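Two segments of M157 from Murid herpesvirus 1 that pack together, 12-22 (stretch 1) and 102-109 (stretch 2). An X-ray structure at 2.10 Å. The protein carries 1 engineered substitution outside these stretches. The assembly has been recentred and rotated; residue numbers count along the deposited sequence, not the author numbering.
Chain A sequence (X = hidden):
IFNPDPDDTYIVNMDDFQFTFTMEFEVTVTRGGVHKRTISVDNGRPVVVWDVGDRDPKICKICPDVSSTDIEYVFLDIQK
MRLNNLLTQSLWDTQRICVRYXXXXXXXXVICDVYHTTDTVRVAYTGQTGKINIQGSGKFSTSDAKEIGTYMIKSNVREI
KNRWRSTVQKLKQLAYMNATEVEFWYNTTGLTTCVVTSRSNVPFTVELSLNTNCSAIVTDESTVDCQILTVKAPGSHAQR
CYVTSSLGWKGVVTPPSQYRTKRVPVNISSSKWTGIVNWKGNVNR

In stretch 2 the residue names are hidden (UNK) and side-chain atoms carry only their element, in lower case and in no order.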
# COMPACT_ATOMS: atom_id res chain seq x y z
N VAL A 12 20.13 -16.42 2.44
CA VAL A 12 19.06 -15.52 2.88
C VAL A 12 19.64 -14.14 3.22
O VAL A 12 19.07 -13.11 2.86
CB VAL A 12 18.26 -16.10 4.09
CG1 VAL A 12 17.23 -15.09 4.63
CG2 VAL A 12 17.55 -17.40 3.69
N ASN A 13 20.80 -14.14 3.89
CA ASN A 13 21.48 -12.91 4.30
C ASN A 13 21.86 -12.03 3.12
O ASN A 13 21.61 -10.82 3.11
CB ASN A 13 22.73 -13.23 5.14
CG ASN A 13 22.40 -13.62 6.58
OD1 ASN A 13 23.24 -14.22 7.28
ND2 ASN A 13 21.20 -13.28 7.04
N MET A 14 22.46 -12.65 2.11
CA MET A 14 22.85 -11.94 0.92
C MET A 14 21.66 -11.38 0.17
O MET A 14 21.73 -10.28 -0.34
CB MET A 14 23.66 -12.85 0.00
CG MET A 14 25.01 -13.19 0.58
SD MET A 14 26.06 -13.72 -0.76
CE MET A 14 27.69 -13.54 0.05
N ASP A 15 20.59 -12.17 0.08
CA ASP A 15 19.35 -11.74 -0.56
C ASP A 15 18.63 -10.63 0.22
O ASP A 15 18.02 -9.73 -0.39
CB ASP A 15 18.41 -12.93 -0.78
CG ASP A 15 18.97 -13.93 -1.78
OD1 ASP A 15 19.78 -13.55 -2.66
OD2 ASP A 15 18.61 -15.12 -1.67
N ASP A 16 18.71 -10.67 1.54
CA ASP A 16 18.12 -9.60 2.37
C ASP A 16 18.83 -8.29 2.06
O ASP A 16 18.19 -7.25 1.92
CB ASP A 16 18.25 -9.93 3.86
CG ASP A 16 17.29 -11.01 4.32
OD1 ASP A 16 16.44 -11.46 3.52
OD2 ASP A 16 17.39 -11.41 5.49
N PHE A 17 20.15 -8.37 1.93
CA PHE A 17 20.92 -7.17 1.63
C PHE A 17 20.59 -6.65 0.23
O PHE A 17 20.34 -5.46 0.06
CB PHE A 17 22.43 -7.43 1.77
CG PHE A 17 23.27 -6.22 1.50
CD1 PHE A 17 23.53 -5.31 2.51
CD2 PHE A 17 23.76 -5.96 0.23
CE1 PHE A 17 24.30 -4.19 2.27
CE2 PHE A 17 24.54 -4.84 -0.03
CZ PHE A 17 24.80 -3.95 0.99
N GLN A 18 20.60 -7.54 -0.75
CA GLN A 18 20.53 -7.10 -2.15
C GLN A 18 19.15 -6.56 -2.59
O GLN A 18 19.09 -5.69 -3.45
CB GLN A 18 20.98 -8.21 -3.10
CG GLN A 18 21.49 -7.66 -4.44
CD GLN A 18 22.68 -6.69 -4.29
OE1 GLN A 18 23.57 -6.89 -3.45
NE2 GLN A 18 22.68 -5.64 -5.10
N PHE A 19 18.09 -7.08 -1.99
CA PHE A 19 16.73 -6.71 -2.38
C PHE A 19 16.31 -5.32 -1.90
O PHE A 19 16.24 -5.07 -0.69
CB PHE A 19 15.74 -7.77 -1.92
CG PHE A 19 14.34 -7.53 -2.40
CD1 PHE A 19 14.05 -7.57 -3.76
CD2 PHE A 19 13.33 -7.24 -1.49
CE1 PHE A 19 12.74 -7.33 -4.22
CE2 PHE A 19 12.04 -7.01 -1.93
CZ PHE A 19 11.74 -7.06 -3.29
N THR A 20 16.05 -4.42 -2.85
CA THR A 20 15.64 -3.05 -2.58
C THR A 20 14.12 -2.90 -2.59
O THR A 20 13.42 -3.49 -3.43
CB THR A 20 16.30 -2.07 -3.60
OG1 THR A 20 17.72 -2.11 -3.43
CG2 THR A 20 15.82 -0.62 -3.40
N PHE A 21 13.60 -2.13 -1.63
CA PHE A 21 12.16 -1.86 -1.53
C PHE A 21 11.90 -0.73 -0.54
O PHE A 21 12.79 -0.32 0.18
CB PHE A 21 11.37 -3.12 -1.17
CG PHE A 21 11.54 -3.60 0.27
CD1 PHE A 21 10.62 -3.25 1.25
CD2 PHE A 21 12.58 -4.47 0.62
CE1 PHE A 21 10.76 -3.69 2.57
CE2 PHE A 21 12.73 -4.96 1.91
CZ PHE A 21 11.81 -4.58 2.91
N THR A 22 10.67 -0.24 -0.53
CA THR A 22 10.27 0.85 0.36
C THR A 22 9.16 0.35 1.27
O THR A 22 8.42 -0.60 0.94
CB THR A 22 9.78 2.11 -0.44
OG1 THR A 22 8.47 1.86 -0.98
CG2 THR A 22 10.74 2.45 -1.59
N UNK A 102 8.16 7.51 4.85
CA UNK A 102 8.28 6.81 3.59
C UNK A 102 9.76 6.48 3.44
O UNK A 102 10.60 7.37 3.19
c UNK A 102 7.78 7.71 2.46
N UNK A 103 10.07 5.20 3.64
CA UNK A 103 11.47 4.75 3.77
C UNK A 103 11.92 3.83 2.64
O UNK A 103 11.21 2.90 2.27
s UNK A 103 11.25 5.04 6.54
c UNK A 103 11.66 4.04 5.11
N UNK A 104 13.12 4.10 2.12
CA UNK A 104 13.74 3.27 1.12
C UNK A 104 14.81 2.43 1.80
O UNK A 104 15.69 2.97 2.45
c UNK A 104 14.59 2.49 -1.90
c UNK A 104 15.32 3.50 -1.00
c UNK A 104 14.40 4.15 0.05
c UNK A 104 15.98 4.59 -1.85
N UNK A 105 14.72 1.12 1.62
CA UNK A 105 15.69 0.20 2.19
C UNK A 105 16.68 -0.20 1.11
O UNK A 105 16.37 -1.04 0.28
c UNK A 105 14.65 -0.32 5.16
c UNK A 105 13.84 -0.00 6.24
c UNK A 105 12.75 -0.80 3.84
c UNK A 105 15.01 -1.03 2.79
c UNK A 105 14.12 -0.72 3.96
c UNK A 105 12.46 -0.09 6.13
c UNK A 105 11.92 -0.48 4.93
N UNK A 106 17.85 0.43 1.13
CA UNK A 106 18.89 0.20 0.14
C UNK A 106 20.11 -0.45 0.81
O UNK A 106 20.76 0.17 1.66
c UNK A 106 20.50 2.90 -2.25
c UNK A 106 20.23 1.49 -1.72
c UNK A 106 19.69 0.59 -2.82
c UNK A 106 19.28 1.54 -0.51
N UNK A 107 20.40 -1.71 0.45
CA UNK A 107 21.38 -2.49 1.19
C UNK A 107 20.88 -2.57 2.61
O UNK A 107 19.73 -2.97 2.85
N UNK A 108 21.71 -2.16 3.56
CA UNK A 108 21.25 -2.03 4.94
C UNK A 108 21.17 -0.58 5.39
O UNK A 108 21.23 -0.28 6.58
c UNK A 108 21.58 -7.15 5.56
c UNK A 108 22.78 -6.62 6.02
c UNK A 108 20.72 -4.91 5.30
c UNK A 108 21.93 -4.38 5.75
c UNK A 108 22.95 -5.25 6.12
c UNK A 108 22.12 -2.87 5.89
c UNK A 108 20.54 -6.30 5.20
N UNK A 109 21.06 0.32 4.42
CA UNK A 109 20.87 1.74 4.65
C UNK A 109 19.41 2.07 4.45
O UNK A 109 18.66 1.29 3.85
o UNK A 109 23.99 2.37 3.15
o UNK A 109 23.48 2.90 5.23
c UNK A 109 23.16 2.62 4.04
c UNK A 109 21.69 2.59 3.68
O HOH W 1 18.77 -3.28 -1.21

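Position 102 opens the stretch on a strand with a single side-chain carbon, CB, which stays 6.6 Å from T22 CB, its nearest atom on stretch 1. One carbon and nothing more is alanine, A102, a strand residue that leaves the contact to its neighbours.

Position 103 has one carbon followed by a sulfur, which is bonded covalently to a group elsewhere in the structure. What it offers stretch 1 is backbone: its O lies 3.0 Å from T22 CA in a CA-H...O contact. Carbon then sulfur makes it cysteine, C103.

Position 104 carries four carbons forked at the second, on the same sheet face as the side chain of T22, with which it forms an antiparallel non-hydrogen-bonded pair. A terminal carbon lies against the methyls of T20 and T22. A fork at the second carbon, with two carbons beyond it, means leucine. L104 CD1 lies 3.7 Å from T20 CG2 and 3.9 Å from T22 CG2, so one methyl of the leucine meets the methyls of two threonines.

Position 105 shows one carbon and then a ring of six carbons with no oxygen on it, lying near the ring of F21. It pairs with F21 across the strands, and its N donates to F21 O at 2.8 Å with a nearly straight angle of 166°. Both side chains sit on the face opposite T22 and L104. The bare ring makes it phenylalanine rather than tyrosine. The two rings meet obliquely, planes at 49°, with F105 CD2 over one face of the F21 ring and 3.7 Å from F21 CE1.

At position 106 four carbons again fork at the second. The CA-to-CB bond points away from stretch 1, yet one end carbon reaches T20 OG1. Again the residue is leucine, and L106 CD1 lies 3.4 Å from T20 OG1.

Position 107 has no side-chain atoms. Its CA sits over one face of the F17 ring, 3.7 Å from the centroid, and also approaches F17 O at 3.3 Å. It is glycine, G107. Its positive phi of 59° favours that choice, and space demands it too: an ideal CB would lie 2.9 Å from F17 CZ, a clash.

Position 108, next in the type II' turn, bears one carbon and a six-carbon ring whose face meets the edge of the F17 ring, planes at 86° and centroids 5.0 Å apart. It is phenylalanine, F108.

Position 109 has two carbons, the second carrying two oxygens: aspartate. D109 OD2 comes no closer than 6.6 Å to F17 CE1, while the backbone N of D109 donates to L106 O at 2.8 Å to help close the turn.

The contact works by changing its means along its length. Where both segments are strands, one backbone hydrogen bond, F105 N to F21 O, joins them, and the side chains alternate between two faces, F21 and F105 on one, T22 and L104 on the other. At the helix end, F17 fits against the bare glycine and the ring of F108. Between these regions, one water donates to F17 O (3.0 Å), accepts from G107 N (2.8 Å) and hydrogen-bonds T20 OG1 (2.7 Å), linking the segments where strand pairing has stopped.

Stretch 2 (102-109) ACLFLGFD
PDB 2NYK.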